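Side-chain contact in fimbrial subunit type 1 (Actinomyces oris, PDB 3UXF), which forms the shaft of type 1 fimbriae on the bacterial surface as their major pilin subunit, anchored to the cell-wall peptidoglycan: residues L439-E442 with D443-C446. Sequence-based numbering, arbitrary orientation.
Sequences LTDE and DYYC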
ATOM      1  N   LEU A 439     -22.313   9.279  -1.565  1.00 11.11           N
ATOM      2  CA  LEU A 439     -22.666   9.206  -2.970  1.00 12.04           C
ATOM      3  C   LEU A 439     -23.534  10.368  -3.355  1.00 14.47           C
ATOM      4  O   LEU A 439     -24.308  10.893  -2.549  1.00 14.65           O
ATOM      5  CB  LEU A 439     -23.490   7.965  -3.212  1.00 10.88           C
ATOM      6  CG  LEU A 439     -22.826   6.619  -3.539  1.00 19.32           C
ATOM      7  CD1 LEU A 439     -21.306   6.504  -3.519  1.00 12.37           C
ATOM      8  CD2 LEU A 439     -23.624   5.350  -3.134  1.00 12.26           C
ATOM      9  N   THR A 440     -23.417  10.775  -4.610  1.00 13.06           N
ATOM     10  CA  THR A 440     -24.225  11.850  -5.130  1.00 10.59           C
ATOM     11  C   THR A 440     -24.973  11.386  -6.367  1.00 10.95           C
ATOM     12  O   THR A 440     -24.816  10.243  -6.813  1.00 10.75           O
ATOM     13  CB  THR A 440     -23.376  13.015  -5.554  1.00 14.07           C
ATOM     14  OG1 THR A 440     -22.693  12.714  -6.779  1.00 14.56           O
ATOM     15  CG2 THR A 440     -22.318  13.352  -4.478  1.00 14.97           C
ATOM     16  N   ASP A 441     -25.744  12.291  -6.924  1.00 12.44           N
ATOM     17  CA  ASP A 441     -26.485  11.932  -8.139  1.00 14.51           C
ATOM     18  C   ASP A 441     -25.535  11.699  -9.312  1.00 12.91           C
ATOM     19  O   ASP A 441     -25.983  11.211 -10.353  1.00 13.76           O
ATOM     20  CB  ASP A 441     -27.494  13.020  -8.509  1.00 19.69           C
ATOM     21  CG  ASP A 441     -28.716  12.978  -7.660  1.00 24.63           C
ATOM     22  OD1 ASP A 441     -29.043  11.890  -7.118  1.00 26.15           O
ATOM     23  OD2 ASP A 441     -29.340  14.056  -7.541  1.00 33.02           O
ATOM     24  N   GLU A 442     -24.251  12.041  -9.169  1.00 13.09           N
ATOM     25  CA  GLU A 442     -23.310  11.762 -10.247  1.00 15.39           C
ATOM     26  C   GLU A 442     -22.860  10.291 -10.246  1.00 11.05           C
ATOM     27  O   GLU A 442     -22.288   9.809 -11.232  1.00 13.31           O
ATOM     28  CB  GLU A 442     -22.099  12.672 -10.190  1.00 16.91           C
ATOM     29  CG  GLU A 442     -22.471  14.121 -10.485  1.00 20.37           C
ATOM     30  CD  GLU A 442     -21.271  15.024 -10.542  1.00 33.33           C
ATOM     31  OE1 GLU A 442     -20.248  14.716  -9.887  1.00 32.92           O
ATOM     32  OE2 GLU A 442     -21.359  16.051 -11.248  1.00 42.35           O
ATOM     33  N   ASP A 443     -23.137   9.574  -9.164  1.00 12.42           N
ATOM     34  CA  ASP A 443     -22.581   8.215  -8.961  1.00 10.90           C
ATOM     35  C   ASP A 443     -23.569   7.148  -9.431  1.00  9.90           C
ATOM     36  O   ASP A 443     -24.018   6.303  -8.664  1.00 10.56           O
ATOM     37  CB  ASP A 443     -22.234   8.009  -7.495  1.00 12.15           C
ATOM     38  CG  ASP A 443     -21.116   8.922  -7.041  1.00 15.75           C
ATOM     39  OD1 ASP A 443     -20.078   9.012  -7.728  1.00 13.54           O
ATOM     40  OD2 ASP A 443     -21.277   9.593  -6.002  1.00 13.96           O
ATOM     41  N   TYR A 444     -23.893   7.194 -10.725  1.00 10.24           N
ATOM     42  CA  TYR A 444     -24.841   6.256 -11.323  1.00  9.57           C
ATOM     43  C   TYR A 444     -24.328   5.685 -12.639  1.00  8.86           C
ATOM     44  O   TYR A 444     -23.526   6.313 -13.344  1.00 10.01           O
ATOM     45  CB  TYR A 444     -26.170   6.946 -11.592  1.00 11.03           C
ATOM     46  CG  TYR A 444     -27.080   7.003 -10.402  1.00 10.69           C
ATOM     47  CD1 TYR A 444     -27.897   5.938 -10.096  1.00 11.74           C
ATOM     48  CD2 TYR A 444     -27.163   8.155  -9.624  1.00 13.50           C
ATOM     49  CE1 TYR A 444     -28.739   5.980  -9.026  1.00 15.16           C
ATOM     50  CE2 TYR A 444     -28.022   8.202  -8.532  1.00 13.47           C
ATOM     51  CZ  TYR A 444     -28.815   7.117  -8.265  1.00 15.92           C
ATOM     52  OH  TYR A 444     -29.694   7.144  -7.190  1.00 23.61           O
ATOM     53  N   TYR A 445     -24.837   4.506 -12.970  1.00  9.44           N
ATOM     54  CA  TYR A 445     -24.871   4.074 -14.361  1.00  7.26           C
ATOM     55  C   TYR A 445     -26.292   4.283 -14.890  1.00 10.19           C
ATOM     56  O   TYR A 445     -27.222   4.452 -14.103  1.00 11.27           O
ATOM     57  CB  TYR A 445     -24.559   2.577 -14.428  1.00  9.24           C
ATOM     58  CG  TYR A 445     -23.147   2.270 -14.022  1.00  8.27           C
ATOM     59  CD1 TYR A 445     -22.076   2.843 -14.704  1.00  9.27           C
ATOM     60  CD2 TYR A 445     -22.871   1.399 -12.977  1.00  7.65           C
ATOM     61  CE1 TYR A 445     -20.746   2.561 -14.326  1.00  9.68           C
ATOM     62  CE2 TYR A 445     -21.547   1.101 -12.582  1.00  8.52           C
ATOM     63  CZ  TYR A 445     -20.488   1.689 -13.277  1.00  8.58           C
ATOM     64  OH  TYR A 445     -19.182   1.435 -12.886  1.00  9.48           O
ATOM     65  N   CYS A 446     -26.466   4.242 -16.213  1.00  8.95           N
ATOM     66  CA  CYS A 446     -27.786   4.354 -16.843  1.00  9.51           C
ATOM     67  C   CYS A 446     -27.892   3.282 -17.897  1.00 10.90           C
ATOM     68  O   CYS A 446     -26.964   3.121 -18.694  1.00 11.35           O
ATOM     69  CB  CYS A 446     -27.934   5.733 -17.561  1.00 12.44           C
ATOM     70  SG  CYS A 446     -28.535   7.005 -16.366  1.00 16.91           S
TER
HETATM   71  O   HOH W   1     -30.574   9.168  -5.897  1.00 26.69           O
HETATM   72  O   HOH W   2     -20.956   7.404 -12.835  1.00 17.77           O
HETATM   73  O   HOH W   3     -19.173   9.791 -10.534  1.00 30.77           O
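D443 turns its carboxylate back over the turn that delivers it, and OD2 takes the backbone N-H of T440 at 2.8 Å in a nearly straight bond (167°). The hydrogen arrives on the anti side of the carboxylate, 21° out of its plane. What swings the group back is chi1 of -65°, which sets CG beside its own backbone N and opposite the carbonyl carbon. The main chain closes the same loop in the other direction, D443 N donating to T440 O over 3.0 Å, so T440 and D443 are tied by a reciprocal pair of bonds. Within the turn OG1 of T440 accepts from E442 N, two residues on, at 2.9 Å, an ST turn that pins the threonine hydroxyl against the bend. OD2 also forms a salt bridge with K436, which would probably stabilise the negative charge, while CB of L439 lies 3.9 Å from D443 OD2.

Next door, the ring of Y444 offers its edge to the backbone of D441, CD2 lying 3.4 Å from D441 O. R466 makes a cation-pi contact with this ring and also holds D443 O.

The looser side is watery. One water touches the Y444 OH at 2.6 Å but reaches D441 OD1 only weakly, bridging two side chains that run alongside each other. Two more waters donate to E442 O, one of them linking it to D443 OD1, and R392 donates to E442 O as well.

Taken together, this is a type I beta turn from T440 to D443, overlapping an inverse gamma turn centred on D443 and closed by a weak bond from Y444 N to E442 O (3.1 Å), that leads into strand 444-451 of the prealbumin-like domain, where C446 is disulfide-bonded to C382 of the adjacent antiparallel strand.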